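Local coordinates for N-terminal acetyltransferase-like protein (Chaetomium thermophilum, PDB 5NNP) that probably acts as the helical-repeat auxiliary subunit of an N-terminal acetyltransferase complex, a role linked to transfer of acetyl groups to protein N-termini, at residues L266-D271 with K277-E282; L296-L301 with T308-Y313; K330-D335 with E340-L345. All coordinates share one frame; numbering follows the deposited sequence.

Interaction 1 (L266-D271 with K277-E282); sequences LDISAD and KAVYDE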
ATOM      1  N   LEU A 266      23.242   0.752  25.456  1.00 56.79           N
ATOM      2  CA  LEU A 266      23.688   0.536  26.823  1.00 54.34           C
ATOM      3  C   LEU A 266      24.740  -0.556  26.881  1.00 58.57           C
ATOM      4  O   LEU A 266      25.343  -0.788  27.932  1.00 62.82           O
ATOM      5  CB  LEU A 266      22.513   0.160  27.721  1.00 57.97           C
ATOM      6  CG  LEU A 266      21.480   1.250  27.995  1.00 56.89           C
ATOM      7  CD1 LEU A 266      20.359   0.707  28.872  1.00 57.21           C
ATOM      8  CD2 LEU A 266      22.141   2.441  28.655  1.00 51.13           C
ATOM      9  N   ASP A 267      24.956  -1.223  25.749  1.00 56.78           N
ATOM     10  CA  ASP A 267      25.913  -2.323  25.677  1.00 60.94           C
ATOM     11  C   ASP A 267      25.487  -3.472  26.574  1.00 59.29           C
ATOM     12  O   ASP A 267      26.274  -3.976  27.366  1.00 67.25           O
ATOM     13  CB  ASP A 267      27.323  -1.853  26.062  1.00 67.72           C
ATOM     14  CG  ASP A 267      28.037  -1.156  24.920  1.00 81.49           C
ATOM     15  OD1 ASP A 267      27.896  -1.616  23.765  1.00 87.11           O
ATOM     16  OD2 ASP A 267      28.736  -0.147  25.171  1.00 87.07           O
ATOM     17  N   ILE A 268      24.231  -3.880  26.451  1.00 65.38           N
ATOM     18  CA  ILE A 268      23.704  -4.998  27.235  1.00 69.04           C
ATOM     19  C   ILE A 268      23.591  -6.218  26.331  1.00 73.30           C
ATOM     20  O   ILE A 268      23.001  -6.140  25.254  1.00 74.38           O
ATOM     21  CB  ILE A 268      22.335  -4.658  27.859  1.00 61.13           C
ATOM     22  CG1 ILE A 268      22.471  -3.434  28.761  1.00 59.53           C
ATOM     23  CG2 ILE A 268      21.781  -5.838  28.653  1.00 61.37           C
ATOM     24  CD1 ILE A 268      21.197  -3.054  29.468  1.00 61.56           C
ATOM     25  N   SER A 269      24.180  -7.336  26.750  1.00 72.64           N
ATOM     26  CA  SER A 269      24.229  -8.519  25.899  1.00 77.96           C
ATOM     27  C   SER A 269      22.903  -9.268  25.936  1.00 85.99           C
ATOM     28  O   SER A 269      22.271  -9.369  26.992  1.00 94.41           O
ATOM     29  CB  SER A 269      25.380  -9.438  26.319  1.00 82.03           C
ATOM     30  OG  SER A 269      25.376  -9.669  27.715  1.00 83.09           O
ATOM     31  N   ALA A 270      22.484  -9.787  24.785  1.00 78.23           N
ATOM     32  CA  ALA A 270      21.204 -10.484  24.669  1.00 74.19           C
ATOM     33  C   ALA A 270      21.097 -11.659  25.646  1.00 81.38           C
ATOM     34  O   ALA A 270      20.002 -12.110  25.980  1.00 83.06           O
ATOM     35  CB  ALA A 270      20.997 -10.962  23.251  1.00 67.81           C
ATOM     36  N   ASP A 271      22.243 -12.145  26.106  1.00 83.66           N
ATOM     37  CA  ASP A 271      22.280 -13.218  27.087  1.00 86.09           C
ATOM     38  C   ASP A 271      21.809 -12.726  28.450  1.00 86.42           C
ATOM     39  O   ASP A 271      21.253 -13.492  29.231  1.00 89.41           O
ATOM     40  CB  ASP A 271      23.697 -13.794  27.208  1.00 92.67           C
ATOM     41  CG  ASP A 271      24.334 -14.070  25.857  1.00100.85           C
ATOM     42  OD1 ASP A 271      23.589 -14.267  24.873  1.00103.83           O
ATOM     43  OD2 ASP A 271      25.582 -14.091  25.777  1.00105.71           O
ATOM     44  N   LYS A 277      15.465  -6.847  31.383  1.00 60.42           N
ATOM     45  CA  LYS A 277      14.139  -6.649  31.935  1.00 62.27           C
ATOM     46  C   LYS A 277      14.080  -5.358  32.733  1.00 64.14           C
ATOM     47  O   LYS A 277      13.030  -4.715  32.811  1.00 60.88           O
ATOM     48  CB  LYS A 277      13.715  -7.821  32.821  1.00 63.76           C
ATOM     49  CG  LYS A 277      12.261  -7.697  33.273  1.00 65.20           C
ATOM     50  CD  LYS A 277      11.749  -8.952  33.930  1.00 70.47           C
ATOM     51  CE  LYS A 277      10.341  -8.744  34.447  1.00 75.41           C
ATOM     52  NZ  LYS A 277       9.399  -8.450  33.336  1.00 75.95           N
ATOM     53  N   ALA A 278      15.213  -4.989  33.324  1.00 64.11           N
ATOM     54  CA  ALA A 278      15.313  -3.767  34.113  1.00 61.39           C
ATOM     55  C   ALA A 278      14.944  -2.544  33.267  1.00 65.17           C
ATOM     56  O   ALA A 278      14.179  -1.671  33.692  1.00 65.16           O
ATOM     57  CB  ALA A 278      16.716  -3.623  34.680  1.00 55.46           C
ATOM     58  N   VAL A 279      15.494  -2.484  32.062  1.00 56.96           N
ATOM     59  CA  VAL A 279      15.121  -1.436  31.135  1.00 53.56           C
ATOM     60  C   VAL A 279      13.605  -1.441  30.915  1.00 50.97           C
ATOM     61  O   VAL A 279      12.950  -0.407  31.017  1.00 52.26           O
ATOM     62  CB  VAL A 279      15.832  -1.598  29.781  1.00 52.23           C
ATOM     63  CG1 VAL A 279      15.445  -0.470  28.844  1.00 44.71           C
ATOM     64  CG2 VAL A 279      17.330  -1.649  29.970  1.00 49.09           C
ATOM     65  N   TYR A 280      13.050  -2.611  30.614  1.00 48.99           N
ATOM     66  CA  TYR A 280      11.615  -2.720  30.344  1.00 51.79           C
ATOM     67  C   TYR A 280      10.760  -2.411  31.567  1.00 54.52           C
ATOM     68  O   TYR A 280       9.745  -1.727  31.465  1.00 52.18           O
ATOM     69  CB  TYR A 280      11.274  -4.109  29.817  1.00 48.07           C
ATOM     70  CG  TYR A 280      11.755  -4.332  28.412  1.00 53.65           C
ATOM     71  CD1 TYR A 280      13.004  -4.896  28.165  1.00 60.47           C
ATOM     72  CD2 TYR A 280      10.980  -3.948  27.326  1.00 50.53           C
ATOM     73  CE1 TYR A 280      13.453  -5.091  26.869  1.00 55.30           C
ATOM     74  CE2 TYR A 280      11.417  -4.142  26.032  1.00 47.27           C
ATOM     75  CZ  TYR A 280      12.654  -4.714  25.810  1.00 50.84           C
ATOM     76  OH  TYR A 280      13.096  -4.912  24.523  1.00 56.93           O
ATOM     77  N   ASP A 281      11.165  -2.914  32.723  1.00 57.99           N
ATOM     78  CA  ASP A 281      10.407  -2.662  33.944  1.00 61.33           C
ATOM     79  C   ASP A 281      10.368  -1.167  34.215  1.00 56.52           C
ATOM     80  O   ASP A 281       9.362  -0.628  34.673  1.00 62.78           O
ATOM     81  CB  ASP A 281      11.011  -3.415  35.138  1.00 58.51           C
ATOM     82  CG  ASP A 281      10.815  -4.913  35.036  1.00 60.68           C
ATOM     83  OD1 ASP A 281       9.890  -5.342  34.324  1.00 62.98           O
ATOM     84  OD2 ASP A 281      11.579  -5.668  35.668  1.00 72.89           O
ATOM     85  N   GLU A 282      11.467  -0.496  33.908  1.00 50.17           N
ATOM     86  CA  GLU A 282      11.547   0.929  34.141  1.00 51.21           C
ATOM     87  C   GLU A 282      10.462   1.688  33.391  1.00 52.23           C
ATOM     88  O   GLU A 282       9.815   2.553  33.967  1.00 60.63           O
ATOM     89  CB  GLU A 282      12.916   1.448  33.746  1.00 60.70           C
ATOM     90  CG  GLU A 282      13.078   2.919  33.992  1.00 68.70           C
ATOM     91  CD  GLU A 282      14.441   3.407  33.607  1.00 74.18           C
ATOM     92  OE1 GLU A 282      15.426   2.732  33.979  1.00 83.93           O
ATOM     93  OE2 GLU A 282      14.523   4.454  32.927  1.00 74.72           O
TER
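Val279 meets Leu266 and Ile268 through a single methyl, CG2, which faces the ends of the two longer side chains, both reaching it from the loop side. The distance from Val279 CG2 to Leu266 CD1 is 4.0 Å, and the distance from Val279 CG2 to Ile268 CD1 is 4.1 Å, so both approaches are ordinary van der Waals contacts. The first torsion of Val279 explains the choice of methyl: CG1 stands anti to the backbone N (chi1 -179°), which leaves CG2 beside that N and turned to the loop. Both longer side chains run alongside Val279 with the reverse heading, so each meets it with its CD1 end. The contact is small, 68 Å² in all, and entirely apolar, with no hydrogen bond across it; the nearest CA atoms, those of Leu266 and Val279, stay 9.8 Å apart.

Leu266 and Ile268, either side of Asp267 in sequence, both direct their CB toward the helix. Asp267 has a positive phi (63°), and two bonds back into the last turn complete a Schellman motif. Asp267 OD1 itself forms a salt bridge with Lys238. The contact thus ties the turn after helix 256-265 to the next helix, 273-286, of the alpha-solenoid. Val279 also packs on Leu262, and one residue along Tyr280 stacks with Tyr259 and touches Ile263, extending the interface along helix 256-265.

Interaction 2 (L296-L301 with T308-Y313); sequences LPLNFL and TTAKAY
Within the TPR-like alpha-solenoid, a loop between two helices is folded back here against the helix that follows it: Leu298 and Leu301 of the loop after helix 292-295 lie on Thr309 and Ala310 of helix 303-320. The closest CA pair, Leu298 to Ala310, is 7.0 Å apart, and 190 Å² is buried between the segments. Residues 296-299 coil like a helix but lack its repeating hydrogen bonds, and the bond from Leu301 N to Pro297 O (3.0 Å) holds the two leucines on one turn of chain.

Leu298 does its touching with CD2. Leu298 CD2 comes to 3.6 Å from Thr309 CG2 and to 4.1 Å from Ala310 CB, so it spans two consecutive helix residues. Its side chain runs at a slant to that of Thr309, while Leu301 meets Thr309 at roughly a right angle, with Leu301 CD1 3.7 Å from Thr309 CB. The threonine therefore receives two leucine methyls from different directions.

The hydroxyl of Thr309 is satisfied within its own helix, where OG1 hydrogen-bonds to Arg305 O, one turn back, which is compatible with its packing against leucine methyls. With chi1 at -59°, OG1 sits beside the backbone N and CG2 stands anti to it, which separates the hydroxyl from the methyl that Leu298 meets. No hydrogen bond links the two segments, so the junction rests on carbon packing. Ala310 also touches Leu342 and Leu345 of helix 336-352, and Lys311 NZ forms salt bridges with Glu348 and Glu352. Inside the loop, Pro297 O lies centrally against one face of the Phe300 ring, 3.9 Å from its plane.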
ATOM      1  N   LEU A 296       6.909  -7.447  25.862  1.00 55.32           N
ATOM      2  CA  LEU A 296       8.150  -7.657  25.121  1.00 47.72           C
ATOM      3  C   LEU A 296       9.162  -8.565  25.839  1.00 47.81           C
ATOM      4  O   LEU A 296       9.735  -9.450  25.205  1.00 45.34           O
ATOM      5  CB  LEU A 296       8.783  -6.300  24.784  1.00 41.64           C
ATOM      6  CG  LEU A 296       8.075  -5.633  23.600  1.00 43.13           C
ATOM      7  CD1 LEU A 296       8.512  -4.190  23.352  1.00 37.26           C
ATOM      8  CD2 LEU A 296       8.281  -6.470  22.355  1.00 39.00           C
ATOM      9  N   PRO A 297       9.370  -8.366  27.158  1.00 51.58           N
ATOM     10  CA  PRO A 297      10.263  -9.223  27.961  1.00 53.17           C
ATOM     11  C   PRO A 297       9.969 -10.718  27.860  1.00 60.59           C
ATOM     12  O   PRO A 297      10.809 -11.525  28.256  1.00 69.00           O
ATOM     13  CB  PRO A 297      10.015  -8.738  29.390  1.00 50.38           C
ATOM     14  CG  PRO A 297       9.650  -7.297  29.223  1.00 47.07           C
ATOM     15  CD  PRO A 297       8.860  -7.227  27.946  1.00 47.81           C
ATOM     16  N   LEU A 298       8.799 -11.085  27.350  1.00 56.93           N
ATOM     17  CA  LEU A 298       8.478 -12.496  27.183  1.00 61.59           C
ATOM     18  C   LEU A 298       9.182 -13.062  25.961  1.00 59.84           C
ATOM     19  O   LEU A 298       9.128 -14.262  25.711  1.00 60.74           O
ATOM     20  CB  LEU A 298       6.963 -12.709  27.056  1.00 64.75           C
ATOM     21  CG  LEU A 298       6.058 -12.226  28.196  1.00 63.33           C
ATOM     22  CD1 LEU A 298       4.580 -12.339  27.806  1.00 45.56           C
ATOM     23  CD2 LEU A 298       6.354 -12.957  29.503  1.00 48.20           C
ATOM     24  N   ASN A 299       9.837 -12.200  25.190  1.00 61.30           N
ATOM     25  CA  ASN A 299      10.569 -12.665  24.016  1.00 64.33           C
ATOM     26  C   ASN A 299      11.896 -13.324  24.386  1.00 69.90           C
ATOM     27  O   ASN A 299      12.263 -14.347  23.813  1.00 82.60           O
ATOM     28  CB  ASN A 299      10.807 -11.516  23.040  1.00 56.47           C
ATOM     29  CG  ASN A 299       9.546 -11.099  22.324  1.00 61.79           C
ATOM     30  OD1 ASN A 299       8.637 -11.910  22.144  1.00 67.39           O
ATOM     31  ND2 ASN A 299       9.475  -9.832  21.912  1.00 59.48           N
ATOM     32  N   PHE A 300      12.597 -12.752  25.362  1.00 63.42           N
ATOM     33  CA  PHE A 300      13.924 -13.237  25.743  1.00 58.70           C
ATOM     34  C   PHE A 300      13.945 -13.871  27.129  1.00 63.91           C
ATOM     35  O   PHE A 300      14.918 -14.529  27.502  1.00 63.92           O
ATOM     36  CB  PHE A 300      14.929 -12.096  25.703  1.00 50.33           C
ATOM     37  CG  PHE A 300      14.532 -10.924  26.552  1.00 53.87           C
ATOM     38  CD1 PHE A 300      14.866 -10.878  27.899  1.00 57.70           C
ATOM     39  CD2 PHE A 300      13.809  -9.873  26.008  1.00 52.85           C
ATOM     40  CE1 PHE A 300      14.494  -9.797  28.686  1.00 60.70           C
ATOM     41  CE2 PHE A 300      13.434  -8.783  26.794  1.00 53.47           C
ATOM     42  CZ  PHE A 300      13.774  -8.750  28.134  1.00 54.88           C
ATOM     43  N   LEU A 301      12.888 -13.659  27.907  1.00 65.20           N
ATOM     44  CA  LEU A 301      12.789 -14.338  29.196  1.00 66.69           C
ATOM     45  C   LEU A 301      12.629 -15.836  28.980  1.00 65.14           C
ATOM     46  O   LEU A 301      12.098 -16.283  27.964  1.00 73.35           O
ATOM     47  CB  LEU A 301      11.627 -13.792  30.025  1.00 66.76           C
ATOM     48  CG  LEU A 301      11.894 -12.509  30.808  1.00 53.64           C
ATOM     49  CD1 LEU A 301      10.624 -12.027  31.476  1.00 51.64           C
ATOM     50  CD2 LEU A 301      12.982 -12.732  31.827  1.00 54.77           C
ATOM     51  N   THR A 308       6.915 -16.931  35.584  1.00 50.28           N
ATOM     52  CA  THR A 308       6.532 -15.936  36.573  1.00 50.30           C
ATOM     53  C   THR A 308       5.993 -14.658  35.943  1.00 59.64           C
ATOM     54  O   THR A 308       4.934 -14.170  36.343  1.00 62.01           O
ATOM     55  CB  THR A 308       7.715 -15.583  37.478  1.00 56.97           C
ATOM     56  OG1 THR A 308       8.146 -16.760  38.174  1.00 65.14           O
ATOM     57  CG2 THR A 308       7.312 -14.519  38.491  1.00 54.23           C
ATOM     58  N   THR A 309       6.719 -14.123  34.962  1.00 54.44           N
ATOM     59  CA  THR A 309       6.290 -12.927  34.245  1.00 53.72           C
ATOM     60  C   THR A 309       5.030 -13.188  33.417  1.00 56.04           C
ATOM     61  O   THR A 309       4.135 -12.343  33.339  1.00 52.81           O
ATOM     62  CB  THR A 309       7.390 -12.394  33.297  1.00 52.38           C
ATOM     63  OG1 THR A 309       8.578 -12.087  34.039  1.00 52.03           O
ATOM     64  CG2 THR A 309       6.901 -11.155  32.588  1.00 48.15           C
ATOM     65  N   ALA A 310       4.978 -14.359  32.788  1.00 56.11           N
ATOM     66  CA  ALA A 310       3.845 -14.729  31.948  1.00 51.73           C
ATOM     67  C   ALA A 310       2.557 -14.898  32.756  1.00 52.86           C
ATOM     68  O   ALA A 310       1.472 -14.534  32.288  1.00 45.70           O
ATOM     69  CB  ALA A 310       4.152 -16.003  31.182  1.00 52.08           C
ATOM     70  N   LYS A 311       2.667 -15.447  33.968  1.00 49.00           N
ATOM     71  CA  LYS A 311       1.485 -15.575  34.810  1.00 46.32           C
ATOM     72  C   LYS A 311       0.927 -14.194  35.152  1.00 52.26           C
ATOM     73  O   LYS A 311      -0.270 -13.946  35.001  1.00 52.04           O
ATOM     74  CB  LYS A 311       1.790 -16.359  36.085  1.00 48.88           C
ATOM     75  CG  LYS A 311       0.545 -16.637  36.923  1.00 47.49           C
ATOM     76  CD  LYS A 311       0.697 -17.884  37.789  1.00 53.18           C
ATOM     77  CE  LYS A 311      -0.626 -18.223  38.452  1.00 61.93           C
ATOM     78  NZ  LYS A 311      -0.537 -19.383  39.376  1.00 70.18           N
ATOM     79  N   ALA A 312       1.800 -13.282  35.574  1.00 53.98           N
ATOM     80  CA  ALA A 312       1.368 -11.939  35.957  1.00 48.07           C
ATOM     81  C   ALA A 312       0.747 -11.165  34.790  1.00 53.42           C
ATOM     82  O   ALA A 312      -0.178 -10.377  34.995  1.00 54.28           O
ATOM     83  CB  ALA A 312       2.511 -11.173  36.534  1.00 45.23           C
ATOM     84  N   TYR A 313       1.236 -11.395  33.574  1.00 40.51           N
ATOM     85  CA  TYR A 313       0.655 -10.747  32.408  1.00 48.62           C
ATOM     86  C   TYR A 313      -0.710 -11.356  32.094  1.00 48.58           C
ATOM     87  O   TYR A 313      -1.683 -10.629  31.878  1.00 48.01           O
ATOM     88  CB  TYR A 313       1.590 -10.854  31.195  1.00 39.10           C
ATOM     89  CG  TYR A 313       1.073 -10.192  29.946  1.00 37.81           C
ATOM     90  CD1 TYR A 313       1.248  -8.838  29.741  1.00 45.80           C
ATOM     91  CD2 TYR A 313       0.403 -10.921  28.963  1.00 46.31           C
ATOM     92  CE1 TYR A 313       0.775  -8.211  28.585  1.00 44.39           C
ATOM     93  CE2 TYR A 313      -0.079 -10.307  27.800  1.00 37.77           C
ATOM     94  CZ  TYR A 313       0.116  -8.947  27.621  1.00 43.71           C
ATOM     95  OH  TYR A 313      -0.349  -8.306  26.488  1.00 48.53           O
TER

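Interaction 3 (K330-D335 with E340-L345); sequences KHLYSD and ETLASL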
ATOM      1  N   LYS A 330       0.703 -15.214  20.510  1.00 50.69           N
ATOM      2  CA  LYS A 330       0.975 -16.412  19.699  1.00 52.18           C
ATOM      3  C   LYS A 330       2.326 -16.404  18.991  1.00 56.02           C
ATOM      4  O   LYS A 330       2.823 -17.459  18.592  1.00 62.27           O
ATOM      5  CB  LYS A 330      -0.124 -16.613  18.657  1.00 51.23           C
ATOM      6  CG  LYS A 330      -0.248 -15.499  17.637  1.00 50.49           C
ATOM      7  CD  LYS A 330      -1.364 -15.811  16.672  1.00 50.11           C
ATOM      8  CE  LYS A 330      -1.149 -15.142  15.340  1.00 62.97           C
ATOM      9  NZ  LYS A 330      -2.224 -15.515  14.384  1.00 70.10           N
ATOM     10  N   HIS A 331       2.911 -15.222  18.830  1.00 57.48           N
ATOM     11  CA  HIS A 331       4.249 -15.088  18.258  1.00 61.64           C
ATOM     12  C   HIS A 331       5.312 -15.823  19.080  1.00 63.31           C
ATOM     13  O   HIS A 331       6.387 -16.135  18.566  1.00 66.79           O
ATOM     14  CB  HIS A 331       4.637 -13.612  18.144  1.00 59.04           C
ATOM     15  CG  HIS A 331       4.790 -12.924  19.471  1.00 64.43           C
ATOM     16  ND1 HIS A 331       3.714 -12.475  20.211  1.00 65.00           N
ATOM     17  CD2 HIS A 331       5.894 -12.609  20.187  1.00 59.28           C
ATOM     18  CE1 HIS A 331       4.150 -11.912  21.325  1.00 57.08           C
ATOM     19  NE2 HIS A 331       5.469 -11.984  21.338  1.00 58.34           N
ATOM     20  N   LEU A 332       5.020 -16.072  20.356  1.00 56.10           N
ATOM     21  CA  LEU A 332       5.953 -16.774  21.249  1.00 54.36           C
ATOM     22  C   LEU A 332       5.935 -18.290  21.057  1.00 57.71           C
ATOM     23  O   LEU A 332       6.827 -18.990  21.523  1.00 64.28           O
ATOM     24  CB  LEU A 332       5.634 -16.466  22.712  1.00 47.54           C
ATOM     25  CG  LEU A 332       5.810 -15.038  23.215  1.00 49.48           C
ATOM     26  CD1 LEU A 332       5.196 -14.915  24.589  1.00 50.97           C
ATOM     27  CD2 LEU A 332       7.279 -14.662  23.256  1.00 53.53           C
ATOM     28  N   TYR A 333       4.916 -18.787  20.365  1.00 63.10           N
ATOM     29  CA  TYR A 333       4.685 -20.224  20.244  1.00 66.13           C
ATOM     30  C   TYR A 333       5.742 -20.936  19.383  1.00 68.79           C
ATOM     31  O   TYR A 333       5.667 -22.150  19.182  1.00 70.23           O
ATOM     32  CB  TYR A 333       3.276 -20.480  19.682  1.00 60.49           C
ATOM     33  CG  TYR A 333       2.189 -20.448  20.733  1.00 57.73           C
ATOM     34  CD1 TYR A 333       2.237 -19.535  21.785  1.00 59.99           C
ATOM     35  CD2 TYR A 333       1.109 -21.323  20.676  1.00 56.46           C
ATOM     36  CE1 TYR A 333       1.242 -19.504  22.758  1.00 55.65           C
ATOM     37  CE2 TYR A 333       0.109 -21.296  21.640  1.00 47.36           C
ATOM     38  CZ  TYR A 333       0.185 -20.386  22.678  1.00 46.97           C
ATOM     39  OH  TYR A 333      -0.793 -20.357  23.643  1.00 42.84           O
ATOM     40  N   SER A 334       6.720 -20.185  18.880  1.00 66.13           N
ATOM     41  CA  SER A 334       7.827 -20.787  18.140  1.00 68.33           C
ATOM     42  C   SER A 334       8.679 -21.592  19.113  1.00 66.37           C
ATOM     43  O   SER A 334       9.273 -22.597  18.741  1.00 69.49           O
ATOM     44  CB  SER A 334       8.670 -19.724  17.418  1.00 68.88           C
ATOM     45  OG  SER A 334       9.374 -18.881  18.325  1.00 73.05           O
ATOM     46  N   ASP A 335       8.726 -21.132  20.360  1.00 60.55           N
ATOM     47  CA  ASP A 335       9.420 -21.823  21.436  1.00 56.02           C
ATOM     48  C   ASP A 335       8.449 -22.792  22.113  1.00 70.79           C
ATOM     49  O   ASP A 335       7.433 -22.385  22.677  1.00 64.67           O
ATOM     50  CB  ASP A 335       9.990 -20.812  22.436  1.00 55.94           C
ATOM     51  CG  ASP A 335      10.757 -21.468  23.572  1.00 69.63           C
ATOM     52  OD1 ASP A 335      10.209 -22.386  24.219  1.00 76.85           O
ATOM     53  OD2 ASP A 335      11.910 -21.058  23.831  1.00 65.15           O
ATOM     54  N   GLU A 340       3.907 -24.531  25.869  1.00 53.96           N
ATOM     55  CA  GLU A 340       3.315 -25.413  26.870  1.00 55.83           C
ATOM     56  C   GLU A 340       3.077 -24.646  28.163  1.00 58.53           C
ATOM     57  O   GLU A 340       2.076 -24.855  28.849  1.00 55.40           O
ATOM     58  CB  GLU A 340       4.211 -26.632  27.115  1.00 50.87           C
ATOM     59  CG  GLU A 340       4.485 -27.423  25.858  1.00 52.79           C
ATOM     60  CD  GLU A 340       5.438 -28.569  26.067  1.00 79.95           C
ATOM     61  OE1 GLU A 340       5.959 -28.741  27.196  1.00 89.59           O
ATOM     62  OE2 GLU A 340       5.660 -29.307  25.085  1.00 93.01           O
ATOM     63  N   THR A 341       3.999 -23.743  28.483  1.00 59.15           N
ATOM     64  CA  THR A 341       3.912 -22.981  29.718  1.00 56.61           C
ATOM     65  C   THR A 341       2.699 -22.051  29.697  1.00 52.81           C
ATOM     66  O   THR A 341       2.042 -21.845  30.718  1.00 45.87           O
ATOM     67  CB  THR A 341       5.199 -22.163  29.969  1.00 57.28           C
ATOM     68  OG1 THR A 341       6.307 -23.051  30.162  1.00 64.67           O
ATOM     69  CG2 THR A 341       5.048 -21.297  31.204  1.00 57.94           C
ATOM     70  N   LEU A 342       2.398 -21.485  28.534  1.00 55.41           N
ATOM     71  CA  LEU A 342       1.289 -20.547  28.446  1.00 49.37           C
ATOM     72  C   LEU A 342      -0.036 -21.267  28.633  1.00 54.68           C
ATOM     73  O   LEU A 342      -0.959 -20.739  29.261  1.00 59.71           O
ATOM     74  CB  LEU A 342       1.314 -19.799  27.115  1.00 47.72           C
ATOM     75  CG  LEU A 342       2.398 -18.725  27.070  1.00 46.76           C
ATOM     76  CD1 LEU A 342       2.444 -18.079  25.691  1.00 39.36           C
ATOM     77  CD2 LEU A 342       2.170 -17.693  28.174  1.00 44.81           C
ATOM     78  N   ALA A 343      -0.123 -22.483  28.106  1.00 51.63           N
ATOM     79  CA  ALA A 343      -1.330 -23.284  28.263  1.00 49.51           C
ATOM     80  C   ALA A 343      -1.515 -23.718  29.730  1.00 51.44           C
ATOM     81  O   ALA A 343      -2.623 -23.656  30.289  1.00 39.00           O
ATOM     82  CB  ALA A 343      -1.278 -24.482  27.342  1.00 40.00           C
ATOM     83  N   SER A 344      -0.416 -24.136  30.348  1.00 44.47           N
ATOM     84  CA  SER A 344      -0.435 -24.539  31.741  1.00 46.60           C
ATOM     85  C   SER A 344      -0.866 -23.382  32.636  1.00 46.40           C
ATOM     86  O   SER A 344      -1.633 -23.574  33.572  1.00 49.57           O
ATOM     87  CB  SER A 344       0.941 -25.065  32.163  1.00 46.93           C
ATOM     88  OG  SER A 344       0.989 -25.347  33.550  1.00 51.85           O
ATOM     89  N   LEU A 345      -0.380 -22.180  32.354  1.00 44.42           N
ATOM     90  CA  LEU A 345      -0.753 -21.021  33.158  1.00 49.59           C
ATOM     91  C   LEU A 345      -2.234 -20.668  33.012  1.00 54.10           C
ATOM     92  O   LEU A 345      -2.883 -20.267  33.986  1.00 58.28           O
ATOM     93  CB  LEU A 345       0.103 -19.817  32.787  1.00 47.43           C
ATOM     94  CG  LEU A 345       1.528 -19.911  33.323  1.00 52.50           C
ATOM     95  CD1 LEU A 345       2.305 -18.701  32.862  1.00 45.90           C
ATOM     96  CD2 LEU A 345       1.516 -20.023  34.844  1.00 43.34           C
TER
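The chain carrying Leu332 and Tyr333 passes from a 3-10 segment, 330-332, into a turn that faces Leu342 on helix 336-352, the nearest CA atoms being those of Tyr333 and Glu340 at 8.5 Å. Two i to i-3 backbone bonds give this turn its shape: Tyr333 N to Lys330 O (3.0 Å) and Asp335 N to Leu332 O (3.1 Å). Asp335 then takes the N-cap position, its OD1 accepting from Lys338 N.

Leu342 is the common partner, and CD1 is its working atom. Leu342 CD1 lies 3.5 Å from Tyr333 CE1, at the edge of the ring and near its plane, so it is a side-on contact and not a CH-pi approach over the face. The same Leu342 CD1 is 4.3 Å from Leu332 CD1. Tyr333 and Leu342 run aslant, which brings Leu342 CB to 4.1 Å from Tyr333 OH. Leu342 has CG beside its backbone N (chi1 -75°), directing the branch to the tyrosine.

Helix 369-381 lies beside the contact: Tyr333 OH hydrogen-bonds to His381 ND1 and Tyr377 OH. Phe326, of helix 325-329, meets the ring edge-to-face. Across the two segments, however, there is no polar bond. The tyrosine thus divides its chemistry, burying ring carbons against leucine while two hydrogen bonds satisfy its hydroxyl and would be expected to restrain the ring.

How the interactions relate
The three contacts follow one another in series along the chain, each pairing a loop with the helix after it, as in an alpha-solenoid of successive helical hairpins. Interactions 1 and 2 have centres 14 Å apart and touch, Tyr280 CB lying 3.6 Å from Pro297 CG. Interactions 2 and 3 are closer, with centres 11 Å apart; Lys311 N comes within 3.5 Å of Leu345 CD1, and Asn299 OD1 forms a weak hydrogen bond with His331 NE2. Interactions 1 and 3 do not touch, their nearest atoms being about 11 Å apart, so interaction 2 bridges them. All three are structural packing, with no catalytic residue identified among them.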